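Local coordinates for CNPV058 bcl-2 like protein (Canarypox virus, PDB 5WOS), which inhibits apoptosis of the host cell, interacting with the proapoptotic proteins BAK1 and BAX and with other BH3-containing proteins including BIM, BID and PUMA, at residues E80-T85 against I96-F101; D54-L57 against E63-K66. All blocks are in the same frame, centred on the assembly; numbering follows the deposited sequence.

Interaction 1. Residues E80-T85 against I96-F101; sequences EIVYDT and ISIIAF
Ile98 packs between Val82 and Thr85, and these apolar contacts carry most of the meeting of helix 78-86 with helix 92-112. The short segments run nearly antiparallel, at 159°, with axes 10.8 Å apart at closest, so the side chains meet near their ends. Ile98 uses two branches. Its CG2 lies 3.8 Å from Val82 CG2, the two side chains crossing at about a right angle. Its other arm, turned back beside the backbone N (chi1 -71°), carries CD1 to 4.0 Å from Thr85 CG2 and equally near Val82 CG1, sliding past the threonine in the reverse direction. Three residues beyond Ile98, the Phe101 ring is met obliquely by Ile81 CD1, 4.4 Å from CE2, a looser touch.

Hydrogen bonds lie within each helix and none joins the two segments. On helix 78-86, Thr85 OG1 donates to Ile81 O over 2.7 Å, from above the carbonyl plane; the bond occupies the buried hydroxyl and fixes the rotation that presents the methyl to Ile98. Leu129 of helix 121-138 touches both Val82 and Ile98 and extends the apolar patch. On the groove side, Ile81 meets an apolar side chain of the bound peptide, as expected where a Bcl-2 fold holds a BH3 helix. With just 204 Å² buried and purely apolar touches, cohesion here depends on shape and exclusion of water, while the threonine oxygen is satisfied by its own helix.

Interaction 2. Residues D54-L57 against E63-K66; sequences DIIL and EFRK
Phe64 extends its ring back along helix 43-69 to meet Leu57 and Ile56, so one long helix touches itself about two turns apart. One side of the ring, CD2 and CE2, and its far atom CZ do the touching. With CG beside the backbone N (chi1 -70°), the aromatic side chain leans toward the preceding turns. Leu57 crosses it at about a right angle: its CD2 methyl sits in the ring plane, at the edge, 3.9 Å from Phe64 CE2 and 4.0 Å from Phe64 CD2. In Leu57, CD1 continues the chain (chi2 170°), and CD2, the other branch at CG, is the one turned to the ring. Ile56 approaches differently, its CG2 reaching Phe64 CZ obliquely at 4.1 Å. The two methyls thus meet neighbouring parts of the rim, Leu57 along CD2 and CE2, Ile56 at CZ.

Other helices add to the contact. Tyr26 and Tyr30 of helix 14-32 pack on Leu57, and Tyr104 of helix 92-112 touches Phe64. Ile56 and Phe64 also pack on the bound peptide, one on an aromatic and the other on an apolar side chain, consistent with a place in the BH3-binding groove of the Bcl-2 fold. All three touching residues are buried and meet by carbon alone, burying 108 Å² between the segments: the contact implies a small hydrophobic surface shared by the helix and its ligand, held by dispersion and water exclusion.

Both contacts are buried, but interaction 1 lies about 8 Å from the chain centre and interaction 2 about 13 Å, centre to centre. Interaction 1 joins helix 78-86 to helix 92-112; interaction 2 lies wholly within helix 43-69. Their own centres are about 12 Å apart, and they touch: the Phe101 and Phe64 rings meet edge-to-face, with CD1 of Phe101 3.6 Å from CD1 of Phe64, while Ile96 packs on Ile56. Helix 92-112 therefore links the two. Aliphatic branches and a threonine methyl dominate the more central contact, the Phe64 ring met by aliphatic methyls, one at its edge, the outer one; both reach the bound peptide.

Interaction 1. Residues E80-T85 against I96-F101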
ATOM      1  N   GLU A  80      -8.494   5.268  -7.951  1.00 46.03           N
ATOM      2  CA  GLU A  80      -9.813   4.646  -8.015  1.00 41.79           C
ATOM      3  C   GLU A  80      -9.823   3.302  -7.300  1.00 41.06           C
ATOM      4  O   GLU A  80     -10.794   2.967  -6.609  1.00 41.34           O
ATOM      5  CB  GLU A  80     -10.244   4.471  -9.472  1.00 50.06           C
ATOM      6  CG  GLU A  80     -10.632   5.761 -10.171  1.00 55.28           C
ATOM      7  CD  GLU A  80      -9.441   6.557 -10.672  1.00 66.63           C
ATOM      8  OE1 GLU A  80      -8.293   6.165 -10.377  1.00 73.42           O
ATOM      9  OE2 GLU A  80      -9.655   7.574 -11.366  1.00 63.74           O
ATOM     10  N   ILE A  81      -8.757   2.515  -7.460  1.00 42.09           N
ATOM     11  CA  ILE A  81      -8.662   1.241  -6.754  1.00 36.15           C
ATOM     12  C   ILE A  81      -8.678   1.477  -5.250  1.00 33.22           C
ATOM     13  O   ILE A  81      -9.424   0.828  -4.507  1.00 34.47           O
ATOM     14  CB  ILE A  81      -7.399   0.476  -7.188  1.00 38.82           C
ATOM     15  CG1 ILE A  81      -7.429   0.214  -8.698  1.00 40.86           C
ATOM     16  CG2 ILE A  81      -7.290  -0.844  -6.433  1.00 38.56           C
ATOM     17  CD1 ILE A  81      -6.105  -0.241  -9.266  1.00 44.82           C
ATOM     18  N   VAL A  82      -7.861   2.419  -4.780  1.00 36.73           N
ATOM     19  CA  VAL A  82      -7.833   2.735  -3.355  1.00 33.79           C
ATOM     20  C   VAL A  82      -9.205   3.206  -2.897  1.00 37.51           C
ATOM     21  O   VAL A  82      -9.712   2.778  -1.855  1.00 39.03           O
ATOM     22  CB  VAL A  82      -6.747   3.784  -3.056  1.00 34.61           C
ATOM     23  CG1 VAL A  82      -6.726   4.131  -1.570  1.00 35.06           C
ATOM     24  CG2 VAL A  82      -5.380   3.280  -3.505  1.00 32.03           C
ATOM     25  N   TYR A  83      -9.830   4.093  -3.675  1.00 40.91           N
ATOM     26  CA  TYR A  83     -11.156   4.585  -3.314  1.00 37.04           C
ATOM     27  C   TYR A  83     -12.142   3.436  -3.187  1.00 34.79           C
ATOM     28  O   TYR A  83     -12.878   3.340  -2.200  1.00 35.27           O
ATOM     29  CB  TYR A  83     -11.644   5.590  -4.353  1.00 40.58           C
ATOM     30  CG  TYR A  83     -13.033   6.136  -4.081  1.00 48.74           C
ATOM     31  CD1 TYR A  83     -13.206   7.396  -3.526  1.00 47.80           C
ATOM     32  CD2 TYR A  83     -14.168   5.399  -4.391  1.00 41.96           C
ATOM     33  CE1 TYR A  83     -14.474   7.903  -3.278  1.00 56.92           C
ATOM     34  CE2 TYR A  83     -15.435   5.895  -4.144  1.00 46.95           C
ATOM     35  CZ  TYR A  83     -15.583   7.147  -3.595  1.00 50.83           C
ATOM     36  OH  TYR A  83     -16.849   7.634  -3.358  1.00 49.22           O
ATOM     37  N   ASP A  84     -12.173   2.554  -4.186  1.00 38.65           N
ATOM     38  CA  ASP A  84     -13.135   1.462  -4.218  1.00 35.03           C
ATOM     39  C   ASP A  84     -12.811   0.345  -3.234  1.00 34.53           C
ATOM     40  O   ASP A  84     -13.598  -0.600  -3.122  1.00 40.08           O
ATOM     41  CB  ASP A  84     -13.213   0.900  -5.638  1.00 41.52           C
ATOM     42  CG  ASP A  84     -13.596   1.957  -6.663  1.00 47.60           C
ATOM     43  OD1 ASP A  84     -14.443   2.820  -6.349  1.00 43.35           O
ATOM     44  OD2 ASP A  84     -13.042   1.929  -7.783  1.00 56.87           O
ATOM     45  N   THR A  85     -11.690   0.425  -2.518  1.00 37.82           N
ATOM     46  CA  THR A  85     -11.331  -0.607  -1.553  1.00 45.32           C
ATOM     47  C   THR A  85     -11.779  -0.267  -0.139  1.00 37.67           C
ATOM     48  O   THR A  85     -12.017  -1.178   0.661  1.00 43.28           O
ATOM     49  CB  THR A  85      -9.813  -0.828  -1.567  1.00 43.75           C
ATOM     50  OG1 THR A  85      -9.408  -1.288  -2.863  1.00 45.91           O
ATOM     51  CG2 THR A  85      -9.386  -1.863  -0.521  1.00 43.27           C
ATOM     52  N   ILE A  96      -3.306  -2.213   4.498  1.00 36.52           N
ATOM     53  CA  ILE A  96      -2.070  -2.948   4.249  1.00 33.60           C
ATOM     54  C   ILE A  96      -2.103  -3.600   2.872  1.00 34.48           C
ATOM     55  O   ILE A  96      -1.104  -3.587   2.140  1.00 36.18           O
ATOM     56  CB  ILE A  96      -1.836  -3.985   5.363  1.00 39.08           C
ATOM     57  CG1 ILE A  96      -1.585  -3.287   6.707  1.00 37.29           C
ATOM     58  CG2 ILE A  96      -0.682  -4.912   5.008  1.00 37.65           C
ATOM     59  CD1 ILE A  96      -0.285  -2.511   6.783  1.00 43.11           C
ATOM     60  N   SER A  97      -3.243  -4.189   2.501  1.00 29.15           N
ATOM     61  CA  SER A  97      -3.375  -4.802   1.183  1.00 32.25           C
ATOM     62  C   SER A  97      -3.103  -3.794   0.073  1.00 35.79           C
ATOM     63  O   SER A  97      -2.497  -4.134  -0.950  1.00 32.44           O
ATOM     64  CB  SER A  97      -4.772  -5.401   1.030  1.00 33.13           C
ATOM     65  OG  SER A  97      -5.052  -6.275   2.105  1.00 35.59           O
ATOM     66  N   ILE A  98      -3.558  -2.552   0.252  1.00 35.61           N
ATOM     67  CA  ILE A  98      -3.271  -1.495  -0.716  1.00 35.10           C
ATOM     68  C   ILE A  98      -1.768  -1.267  -0.824  1.00 31.29           C
ATOM     69  O   ILE A  98      -1.208  -1.187  -1.924  1.00 27.15           O
ATOM     70  CB  ILE A  98      -4.008  -0.205  -0.315  1.00 29.05           C
ATOM     71  CG1 ILE A  98      -5.511  -0.368  -0.532  1.00 30.51           C
ATOM     72  CG2 ILE A  98      -3.475   1.007  -1.095  1.00 32.27           C
ATOM     73  CD1 ILE A  98      -6.346   0.576   0.306  1.00 43.84           C
ATOM     74  N   ILE A  99      -1.096  -1.148   0.321  1.00 32.93           N
ATOM     75  CA  ILE A  99       0.341  -0.893   0.320  1.00 35.02           C
ATOM     76  C   ILE A  99       1.078  -2.034  -0.365  1.00 31.58           C
ATOM     77  O   ILE A  99       1.995  -1.811  -1.166  1.00 33.41           O
ATOM     78  CB  ILE A  99       0.839  -0.676   1.761  1.00 33.00           C
ATOM     79  CG1 ILE A  99       0.190   0.574   2.363  1.00 35.06           C
ATOM     80  CG2 ILE A  99       2.361  -0.550   1.796  1.00 32.05           C
ATOM     81  CD1 ILE A  99       0.308   0.656   3.879  1.00 37.78           C
ATOM     82  N   ALA A 100       0.689  -3.274  -0.065  1.00 28.15           N
ATOM     83  CA  ALA A 100       1.352  -4.425  -0.669  1.00 31.51           C
ATOM     84  C   ALA A 100       1.145  -4.446  -2.177  1.00 35.91           C
ATOM     85  O   ALA A 100       2.104  -4.573  -2.947  1.00 32.06           O
ATOM     86  CB  ALA A 100       0.839  -5.717  -0.034  1.00 35.22           C
ATOM     87  N   PHE A 101      -0.111  -4.324  -2.618  1.00 38.97           N
ATOM     88  CA  PHE A 101      -0.390  -4.266  -4.049  1.00 35.12           C
ATOM     89  C   PHE A 101       0.285  -3.061  -4.687  1.00 34.99           C
ATOM     90  O   PHE A 101       0.791  -3.145  -5.814  1.00 35.10           O
ATOM     91  CB  PHE A 101      -1.898  -4.225  -4.289  1.00 42.62           C
ATOM     92  CG  PHE A 101      -2.276  -4.130  -5.742  1.00 43.09           C
ATOM     93  CD1 PHE A 101      -2.283  -5.258  -6.543  1.00 37.52           C
ATOM     94  CD2 PHE A 101      -2.621  -2.913  -6.306  1.00 37.92           C
ATOM     95  CE1 PHE A 101      -2.628  -5.174  -7.877  1.00 41.22           C
ATOM     96  CE2 PHE A 101      -2.968  -2.827  -7.639  1.00 39.71           C
ATOM     97  CZ  PHE A 101      -2.969  -3.960  -8.425  1.00 39.49           C
TER

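Interaction 2. Residues D54-L57 against E63-K66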
ATOM      1  N   ASP A  54       4.721  -8.471   3.238  1.00 39.02           N
ATOM      2  CA  ASP A  54       5.429  -9.613   2.669  1.00 40.77           C
ATOM      3  C   ASP A  54       4.608 -10.892   2.774  1.00 40.64           C
ATOM      4  O   ASP A  54       4.783 -11.803   1.956  1.00 40.99           O
ATOM      5  CB  ASP A  54       6.781  -9.794   3.360  1.00 36.42           C
ATOM      6  CG  ASP A  54       7.802  -8.757   2.931  1.00 42.18           C
ATOM      7  OD1 ASP A  54       7.485  -7.931   2.049  1.00 47.19           O
ATOM      8  OD2 ASP A  54       8.925  -8.767   3.477  1.00 63.18           O
ATOM      9  N   ILE A  55       3.723 -10.988   3.768  1.00 37.12           N
ATOM     10  CA  ILE A  55       2.818 -12.132   3.851  1.00 38.51           C
ATOM     11  C   ILE A  55       1.761 -12.046   2.758  1.00 41.38           C
ATOM     12  O   ILE A  55       1.488 -13.027   2.055  1.00 44.58           O
ATOM     13  CB  ILE A  55       2.165 -12.213   5.243  1.00 44.55           C
ATOM     14  CG1 ILE A  55       3.225 -12.268   6.348  1.00 55.80           C
ATOM     15  CG2 ILE A  55       1.274 -13.447   5.337  1.00 51.84           C
ATOM     16  CD1 ILE A  55       2.686 -11.902   7.717  1.00 51.82           C
ATOM     17  N   ILE A  56       1.145 -10.873   2.603  1.00 40.64           N
ATOM     18  CA  ILE A  56       0.123 -10.697   1.574  1.00 39.85           C
ATOM     19  C   ILE A  56       0.709 -10.974   0.195  1.00 37.75           C
ATOM     20  O   ILE A  56       0.110 -11.681  -0.624  1.00 43.85           O
ATOM     21  CB  ILE A  56      -0.481  -9.284   1.665  1.00 38.72           C
ATOM     22  CG1 ILE A  56      -1.439  -9.211   2.855  1.00 43.14           C
ATOM     23  CG2 ILE A  56      -1.205  -8.907   0.373  1.00 41.69           C
ATOM     24  CD1 ILE A  56      -1.864  -7.809   3.204  1.00 35.77           C
ATOM     25  N   LEU A  57       1.887 -10.418  -0.083  1.00 38.18           N
ATOM     26  CA  LEU A  57       2.526 -10.647  -1.373  1.00 37.35           C
ATOM     27  C   LEU A  57       2.790 -12.131  -1.592  1.00 42.79           C
ATOM     28  O   LEU A  57       2.446 -12.689  -2.639  1.00 42.75           O
ATOM     29  CB  LEU A  57       3.828  -9.846  -1.458  1.00 40.71           C
ATOM     30  CG  LEU A  57       3.678  -8.335  -1.655  1.00 44.21           C
ATOM     31  CD1 LEU A  57       5.014  -7.635  -1.472  1.00 43.94           C
ATOM     32  CD2 LEU A  57       3.107  -8.023  -3.028  1.00 43.45           C
ATOM     33  N   GLU A  63      -2.320 -13.778  -7.980  1.00 54.30           N
ATOM     34  CA  GLU A  63      -3.516 -13.012  -8.311  1.00 54.40           C
ATOM     35  C   GLU A  63      -3.158 -11.606  -8.771  1.00 55.57           C
ATOM     36  O   GLU A  63      -3.709 -11.109  -9.762  1.00 52.83           O
ATOM     37  CB  GLU A  63      -4.461 -12.962  -7.109  1.00 64.94           C
ATOM     38  CG  GLU A  63      -5.337 -14.196  -6.962  1.00 85.69           C
ATOM     39  CD  GLU A  63      -6.258 -14.405  -8.154  1.00 91.99           C
ATOM     40  OE1 GLU A  63      -6.966 -13.448  -8.535  1.00 81.27           O
ATOM     41  OE2 GLU A  63      -6.262 -15.520  -8.719  1.00 92.67           O
ATOM     42  N   PHE A  64      -2.238 -10.947  -8.063  1.00 54.95           N
ATOM     43  CA  PHE A  64      -1.787  -9.626  -8.485  1.00 49.63           C
ATOM     44  C   PHE A  64      -1.277  -9.647  -9.923  1.00 51.00           C
ATOM     45  O   PHE A  64      -1.556  -8.730 -10.702  1.00 54.68           O
ATOM     46  CB  PHE A  64      -0.688  -9.120  -7.551  1.00 49.34           C
ATOM     47  CG  PHE A  64      -1.160  -8.766  -6.162  1.00 44.23           C
ATOM     48  CD1 PHE A  64      -2.505  -8.766  -5.830  1.00 43.61           C
ATOM     49  CD2 PHE A  64      -0.238  -8.411  -5.188  1.00 40.67           C
ATOM     50  CE1 PHE A  64      -2.920  -8.428  -4.555  1.00 47.11           C
ATOM     51  CE2 PHE A  64      -0.645  -8.073  -3.910  1.00 43.06           C
ATOM     52  CZ  PHE A  64      -1.988  -8.080  -3.593  1.00 44.48           C
ATOM     53  N   ARG A  65      -0.510 -10.681 -10.285  1.00 55.29           N
ATOM     54  CA  ARG A  65       0.032 -10.789 -11.639  1.00 54.18           C
ATOM     55  C   ARG A  65      -1.072 -10.902 -12.684  1.00 59.02           C
ATOM     56  O   ARG A  65      -0.929 -10.397 -13.804  1.00 63.13           O
ATOM     57  CB  ARG A  65       0.962 -11.998 -11.729  1.00 64.19           C
ATOM     58  CG  ARG A  65       1.788 -12.081 -13.007  1.00 65.08           C
ATOM     59  CD  ARG A  65       2.607 -13.368 -13.027  1.00 71.53           C
ATOM     60  NE  ARG A  65       3.830 -13.248 -13.824  1.00 98.35           N
ATOM     61  CZ  ARG A  65       4.026 -13.776 -15.032  1.00106.04           C
ATOM     62  NH1 ARG A  65       5.188 -13.592 -15.645  1.00 91.37           N
ATOM     63  NH2 ARG A  65       3.082 -14.489 -15.633  1.00 96.24           N
ATOM     64  N   LYS A  66      -2.172 -11.578 -12.351  1.00 59.82           N
ATOM     65  CA  LYS A  66      -3.268 -11.713 -13.305  1.00 61.75           C
ATOM     66  C   LYS A  66      -4.055 -10.416 -13.421  1.00 61.27           C
ATOM     67  O   LYS A  66      -4.309  -9.926 -14.527  1.00 68.90           O
ATOM     68  CB  LYS A  66      -4.186 -12.857 -12.884  1.00 56.34           C
ATOM     69  CG  LYS A  66      -3.490 -14.191 -12.762  1.00 55.76           C
ATOM     70  CD  LYS A  66      -4.510 -15.265 -12.488  1.00 54.67           C
ATOM     71  CE  LYS A  66      -3.867 -16.566 -12.071  1.00 62.27           C
ATOM     72  NZ  LYS A  66      -4.884 -17.457 -11.448  1.00 85.99           N
TER